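Long-range contact in OLD nuclease (Thermus scotoductus, PDB 6P74), which degrades linear and supercoiled double-stranded DNA from 5' to 3' as a metal-dependent exonuclease and hydrolyses ATP in a DNA-stimulated manner: residues L20-N30 and Q304-A315. Numbering follows the deposited sequence.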
ATOM      1  N   LEU A  20      -0.528 -24.960  -0.272  1.00 72.81           N
ATOM      2  CA  LEU A  20      -0.135 -24.350  -1.528  1.00 66.82           C
ATOM      3  C   LEU A  20       0.284 -25.454  -2.483  1.00 64.26           C
ATOM      4  O   LEU A  20       0.987 -26.383  -2.091  1.00 74.96           O
ATOM      5  CB  LEU A  20       0.997 -23.351  -1.323  1.00 59.80           C
ATOM      6  CG  LEU A  20       0.667 -22.169  -0.409  1.00 64.02           C
ATOM      7  CD1 LEU A  20       1.939 -21.401  -0.097  1.00 61.50           C
ATOM      8  CD2 LEU A  20      -0.322 -21.254  -1.070  1.00 63.34           C
ATOM      9  N   GLY A  21      -0.170 -25.363  -3.726  1.00 60.03           N
ATOM     10  CA  GLY A  21       0.159 -26.348  -4.729  1.00 63.19           C
ATOM     11  C   GLY A  21       0.771 -25.734  -5.972  1.00 71.18           C
ATOM     12  O   GLY A  21       0.963 -24.514  -6.071  1.00 71.23           O
ATOM     13  N   PRO A  22       1.073 -26.581  -6.959  1.00 75.79           N
ATOM     14  CA  PRO A  22       1.826 -26.093  -8.131  1.00 71.48           C
ATOM     15  C   PRO A  22       1.106 -24.965  -8.836  1.00 74.36           C
ATOM     16  O   PRO A  22       1.736 -24.039  -9.364  1.00 72.47           O
ATOM     17  CB  PRO A  22       1.944 -27.341  -9.025  1.00 70.72           C
ATOM     18  CG  PRO A  22       1.566 -28.508  -8.155  1.00 78.23           C
ATOM     19  CD  PRO A  22       0.602 -27.967  -7.127  1.00 74.02           C
ATOM     20  N   LEU A  23      -0.219 -25.033  -8.856  1.00 68.42           N
ATOM     21  CA  LEU A  23      -1.065 -23.918  -9.232  1.00 68.81           C
ATOM     22  C   LEU A  23      -1.983 -23.669  -8.048  1.00 71.22           C
ATOM     23  O   LEU A  23      -2.670 -24.592  -7.596  1.00 70.43           O
ATOM     24  CB  LEU A  23      -1.872 -24.242 -10.485  1.00 76.10           C
ATOM     25  CG  LEU A  23      -2.430 -23.082 -11.283  1.00 82.77           C
ATOM     26  CD1 LEU A  23      -1.280 -22.290 -11.851  1.00 88.66           C
ATOM     27  CD2 LEU A  23      -3.293 -23.625 -12.393  1.00 86.90           C
ATOM     28  N   THR A  24      -1.969 -22.441  -7.529  1.00 67.97           N
ATOM     29  CA  THR A  24      -2.841 -22.049  -6.427  1.00 64.71           C
ATOM     30  C   THR A  24      -3.628 -20.830  -6.891  1.00 67.22           C
ATOM     31  O   THR A  24      -3.043 -19.772  -7.146  1.00 69.52           O
ATOM     32  CB  THR A  24      -2.045 -21.761  -5.155  1.00 65.10           C
ATOM     33  OG1 THR A  24      -1.121 -22.834  -4.897  1.00 69.43           O
ATOM     34  CG2 THR A  24      -2.980 -21.632  -3.983  1.00 61.88           C
ATOM     35  N   ALA A  25      -4.954 -20.985  -7.027  1.00 62.32           N
ATOM     36  CA  ALA A  25      -5.837 -19.943  -7.537  1.00 63.33           C
ATOM     37  C   ALA A  25      -6.670 -19.456  -6.365  1.00 69.43           C
ATOM     38  O   ALA A  25      -7.494 -20.207  -5.826  1.00 68.83           O
ATOM     39  CB  ALA A  25      -6.738 -20.457  -8.662  1.00 61.82           C
ATOM     40  N   ILE A  26      -6.465 -18.203  -5.979  1.00 66.61           N
ATOM     41  CA  ILE A  26      -7.050 -17.642  -4.770  1.00 65.67           C
ATOM     42  C   ILE A  26      -8.160 -16.684  -5.177  1.00 72.45           C
ATOM     43  O   ILE A  26      -7.905 -15.697  -5.874  1.00 79.03           O
ATOM     44  CB  ILE A  26      -5.989 -16.929  -3.928  1.00 64.50           C
ATOM     45  CG1 ILE A  26      -4.787 -17.869  -3.703  1.00 64.05           C
ATOM     46  CG2 ILE A  26      -6.612 -16.402  -2.668  1.00 63.77           C
ATOM     47  CD1 ILE A  26      -3.763 -17.346  -2.706  1.00 63.06           C
ATOM     48  N   VAL A  27      -9.391 -16.975  -4.748  1.00 76.83           N
ATOM     49  CA  VAL A  27     -10.561 -16.181  -5.114  1.00 77.02           C
ATOM     50  C   VAL A  27     -11.324 -15.785  -3.856  1.00 76.19           C
ATOM     51  O   VAL A  27     -11.165 -16.380  -2.786  1.00 75.15           O
ATOM     52  CB  VAL A  27     -11.498 -16.933  -6.073  1.00 80.86           C
ATOM     53  CG1 VAL A  27     -10.701 -17.642  -7.138  1.00 80.01           C
ATOM     54  CG2 VAL A  27     -12.343 -17.915  -5.290  1.00 85.06           C
ATOM     55  N   GLY A  28     -12.176 -14.777  -4.004  1.00 80.18           N
ATOM     56  CA  GLY A  28     -12.954 -14.252  -2.908  1.00 82.78           C
ATOM     57  C   GLY A  28     -13.169 -12.764  -3.083  1.00 88.15           C
ATOM     58  O   GLY A  28     -12.547 -12.133  -3.942  1.00 96.16           O
ATOM     59  N   PRO A  29     -14.046 -12.169  -2.277  1.00 86.45           N
ATOM     60  CA  PRO A  29     -14.361 -10.742  -2.443  1.00 90.63           C
ATOM     61  C   PRO A  29     -13.214  -9.829  -2.017  1.00100.50           C
ATOM     62  O   PRO A  29     -12.259 -10.214  -1.331  1.00 94.80           O
ATOM     63  CB  PRO A  29     -15.584 -10.542  -1.547  1.00 86.88           C
ATOM     64  CG  PRO A  29     -16.169 -11.921  -1.397  1.00 86.77           C
ATOM     65  CD  PRO A  29     -14.958 -12.816  -1.326  1.00 82.87           C
ATOM     66  N   ASN A  30     -13.356  -8.567  -2.427  1.00111.06           N
ATOM     67  CA  ASN A  30     -12.320  -7.558  -2.245  1.00111.13           C
ATOM     68  C   ASN A  30     -12.237  -7.096  -0.795  1.00111.55           C
ATOM     69  O   ASN A  30     -13.244  -6.699  -0.194  1.00112.55           O
ATOM     70  CB  ASN A  30     -12.591  -6.361  -3.159  1.00114.70           C
ATOM     71  CG  ASN A  30     -12.354  -6.684  -4.617  1.00110.89           C
ATOM     72  OD1 ASN A  30     -11.594  -7.601  -4.940  1.00111.77           O
ATOM     73  ND2 ASN A  30     -12.989  -5.935  -5.500  1.00110.79           N
ATOM     74  N   GLN A 304       5.984 -22.873 -10.085  1.00 72.37           N
ATOM     75  CA  GLN A 304       4.782 -22.861  -9.276  1.00 75.24           C
ATOM     76  C   GLN A 304       4.161 -21.477  -9.400  1.00 72.28           C
ATOM     77  O   GLN A 304       4.870 -20.474  -9.270  1.00 74.89           O
ATOM     78  CB  GLN A 304       5.107 -23.199  -7.818  1.00 70.36           C
ATOM     79  CG  GLN A 304       3.997 -22.821  -6.850  1.00 65.86           C
ATOM     80  CD  GLN A 304       4.364 -23.099  -5.409  1.00 67.64           C
ATOM     81  OE1 GLN A 304       5.480 -22.786  -4.971  1.00 70.27           O
ATOM     82  NE2 GLN A 304       3.422 -23.688  -4.653  1.00 59.87           N
ATOM     83  N   ILE A 305       2.856 -21.418  -9.677  1.00 69.25           N
ATOM     84  CA  ILE A 305       2.145 -20.146  -9.850  1.00 64.11           C
ATOM     85  C   ILE A 305       1.117 -20.005  -8.739  1.00 64.46           C
ATOM     86  O   ILE A 305       0.235 -20.860  -8.581  1.00 65.20           O
ATOM     87  CB  ILE A 305       1.458 -20.038 -11.225  1.00 71.74           C
ATOM     88  CG1 ILE A 305       2.454 -20.274 -12.350  1.00 74.50           C
ATOM     89  CG2 ILE A 305       0.850 -18.660 -11.403  1.00 69.71           C
ATOM     90  CD1 ILE A 305       3.466 -19.153 -12.469  1.00 77.51           C
ATOM     91  N   ILE A 306       1.210 -18.916  -7.991  1.00 62.24           N
ATOM     92  CA  ILE A 306       0.252 -18.586  -6.954  1.00 63.33           C
ATOM     93  C   ILE A 306      -0.336 -17.235  -7.318  1.00 70.11           C
ATOM     94  O   ILE A 306       0.411 -16.278  -7.535  1.00 70.50           O
ATOM     95  CB  ILE A 306       0.913 -18.535  -5.569  1.00 66.25           C
ATOM     96  CG1 ILE A 306       1.507 -19.895  -5.203  1.00 68.57           C
ATOM     97  CG2 ILE A 306      -0.067 -18.025  -4.503  1.00 54.87           C
ATOM     98  CD1 ILE A 306       2.335 -19.841  -3.923  1.00 68.44           C
ATOM     99  N   TYR A 307      -1.666 -17.147  -7.383  1.00 63.50           N
ATOM    100  CA  TYR A 307      -2.243 -15.876  -7.793  1.00 62.89           C
ATOM    101  C   TYR A 307      -3.616 -15.648  -7.177  1.00 60.68           C
ATOM    102  O   TYR A 307      -4.348 -16.591  -6.858  1.00 67.06           O
ATOM    103  CB  TYR A 307      -2.324 -15.784  -9.313  1.00 65.40           C
ATOM    104  CG  TYR A 307      -3.116 -16.880  -9.971  1.00 67.86           C
ATOM    105  CD1 TYR A 307      -4.496 -16.800 -10.066  1.00 69.33           C
ATOM    106  CD2 TYR A 307      -2.486 -17.979 -10.520  1.00 69.01           C
ATOM    107  CE1 TYR A 307      -5.224 -17.786 -10.673  1.00 62.70           C
ATOM    108  CE2 TYR A 307      -3.198 -18.963 -11.139  1.00 70.27           C
ATOM    109  CZ  TYR A 307      -4.574 -18.861 -11.217  1.00 73.31           C
ATOM    110  OH  TYR A 307      -5.303 -19.850 -11.837  1.00 75.32           O
ATOM    111  N   SER A 308      -3.929 -14.372  -6.974  1.00 65.55           N
ATOM    112  CA  SER A 308      -5.293 -13.906  -6.791  1.00 65.16           C
ATOM    113  C   SER A 308      -5.896 -13.618  -8.166  1.00 62.18           C
ATOM    114  O   SER A 308      -5.185 -13.286  -9.117  1.00 64.84           O
ATOM    115  CB  SER A 308      -5.332 -12.663  -5.898  1.00 67.72           C
ATOM    116  OG  SER A 308      -4.603 -11.575  -6.457  1.00 72.32           O
ATOM    117  N   THR A 309      -7.214 -13.795  -8.277  1.00 69.14           N
ATOM    118  CA  THR A 309      -7.899 -13.561  -9.542  1.00 66.48           C
ATOM    119  C   THR A 309      -9.356 -13.197  -9.302  1.00 70.77           C
ATOM    120  O   THR A 309      -9.967 -13.600  -8.305  1.00 68.03           O
ATOM    121  CB  THR A 309      -7.837 -14.782 -10.468  1.00 64.15           C
ATOM    122  OG1 THR A 309      -8.242 -14.401 -11.780  1.00 63.97           O
ATOM    123  CG2 THR A 309      -8.773 -15.870  -9.979  1.00 64.23           C
ATOM    124  N   HIS A 310      -9.901 -12.425 -10.242  1.00 74.61           N
ATOM    125  CA  HIS A 310     -11.328 -12.141 -10.332  1.00 82.55           C
ATOM    126  C   HIS A 310     -11.948 -12.747 -11.573  1.00 80.61           C
ATOM    127  O   HIS A 310     -13.136 -12.522 -11.834  1.00 84.37           O
ATOM    128  CB  HIS A 310     -11.575 -10.633 -10.348  1.00 92.17           C
ATOM    129  CG  HIS A 310     -11.476  -9.991  -9.006  1.00109.62           C
ATOM    130  ND1 HIS A 310     -12.525  -9.984  -8.109  1.00117.99           N
ATOM    131  CD2 HIS A 310     -10.459  -9.327  -8.405  1.00114.06           C
ATOM    132  CE1 HIS A 310     -12.156  -9.349  -7.011  1.00120.66           C
ATOM    133  NE2 HIS A 310     -10.908  -8.939  -7.166  1.00117.37           N
ATOM    134  N   SER A 311     -11.176 -13.477 -12.352  1.00 74.10           N
ATOM    135  CA  SER A 311     -11.580 -13.926 -13.670  1.00 76.34           C
ATOM    136  C   SER A 311     -11.994 -15.378 -13.622  1.00 76.59           C
ATOM    137  O   SER A 311     -11.238 -16.209 -13.107  1.00 77.59           O
ATOM    138  CB  SER A 311     -10.439 -13.760 -14.665  1.00 73.49           C
ATOM    139  OG  SER A 311     -10.759 -14.380 -15.905  1.00 76.55           O
ATOM    140  N   PRO A 312     -13.170 -15.737 -14.140  1.00 68.48           N
ATOM    141  CA  PRO A 312     -13.500 -17.164 -14.260  1.00 69.92           C
ATOM    142  C   PRO A 312     -12.610 -17.911 -15.255  1.00 65.64           C
ATOM    143  O   PRO A 312     -12.714 -19.139 -15.364  1.00 74.33           O
ATOM    144  CB  PRO A 312     -14.968 -17.152 -14.711  1.00 82.19           C
ATOM    145  CG  PRO A 312     -15.169 -15.810 -15.340  1.00 83.06           C
ATOM    146  CD  PRO A 312     -14.242 -14.859 -14.623  1.00 74.57           C
ATOM    147  N   ILE A 313     -11.765 -17.222 -16.005  1.00 65.03           N
ATOM    148  CA  ILE A 313     -10.901 -17.946 -16.921  1.00 73.53           C
ATOM    149  C   ILE A 313      -9.713 -18.533 -16.176  1.00 74.59           C
ATOM    150  O   ILE A 313      -9.262 -19.634 -16.500  1.00 79.28           O
ATOM    151  CB  ILE A 313     -10.492 -17.023 -18.079  1.00 81.95           C
ATOM    152  CG1 ILE A 313     -11.714 -16.761 -18.979  1.00 81.14           C
ATOM    153  CG2 ILE A 313      -9.347 -17.615 -18.870  1.00 76.88           C
ATOM    154  CD1 ILE A 313     -11.703 -15.367 -19.618  1.00 78.58           C
ATOM    155  N   PHE A 314      -9.239 -17.854 -15.127  1.00 70.35           N
ATOM    156  CA  PHE A 314      -8.135 -18.331 -14.298  1.00 68.58           C
ATOM    157  C   PHE A 314      -8.584 -19.162 -13.097  1.00 69.77           C
ATOM    158  O   PHE A 314      -7.736 -19.694 -12.367  1.00 65.12           O
ATOM    159  CB  PHE A 314      -7.298 -17.143 -13.807  1.00 62.28           C
ATOM    160  CG  PHE A 314      -6.496 -16.478 -14.885  1.00 63.48           C
ATOM    161  CD1 PHE A 314      -7.060 -15.484 -15.678  1.00 68.23           C
ATOM    162  CD2 PHE A 314      -5.176 -16.848 -15.111  1.00 61.68           C
ATOM    163  CE1 PHE A 314      -6.321 -14.878 -16.683  1.00 63.08           C
ATOM    164  CE2 PHE A 314      -4.422 -16.243 -16.108  1.00 59.06           C
ATOM    165  CZ  PHE A 314      -4.993 -15.255 -16.895  1.00 61.66           C
ATOM    166  N   ALA A 315      -9.879 -19.288 -12.851  1.00 74.10           N
ATOM    167  CA  ALA A 315     -10.354 -20.059 -11.705  1.00 69.19           C
ATOM    168  C   ALA A 315     -11.251 -21.153 -12.271  1.00 73.23           C
ATOM    169  O   ALA A 315     -12.462 -20.969 -12.405  1.00 70.07           O
ATOM    170  CB  ALA A 315     -11.052 -19.176 -10.704  1.00 63.00           C
TER
HETATM  171  O   HOH W   1     -11.842 -13.156  -6.628  1.00 64.91           O
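Two neighbouring parallel strands in the core sheet of the ATPase domain meet here, with Leu23 beside Ile305 through to Ile26 beside Ser308. Five backbone hydrogen bonds join them, from Ile305 N to Pro22 O (2.9 Å) through to Thr309 N to Ile26 O (3.1 Å). At the start, the extended side chain of Gln304 brings NE2 to Gly21 O (3.0 Å, N-H...O 171°). This donor stands above the carbonyl plane. Thr24 OG1 reaches the same oxygen from the opposite face, and Gln304 OE1 is held by Thr272 and Leu2. On one face of the sheet, Tyr307 CG sits between its backbone N and carbonyl carbon (chi1 58°). The ring thereby lies across the neighbouring strand. Ala25 CA makes a CH-pi contact over the face of the Tyr307 ring, 4.2 Å from its centroid, while Leu23 CD1 meets the ring edge, 3.9 Å from Tyr307 CE2. On the other face, Ile306 CD1 meets Leu20 CD2 (4.1 Å). Past the strands, one water accepts from Gly28 N and donates to Thr309 O (2.6 Å). Strand 23-27 then runs into the P-loop, whose Lys34 bonds Gly28 O; this strand pairing is characteristic of the ABC ATPase core.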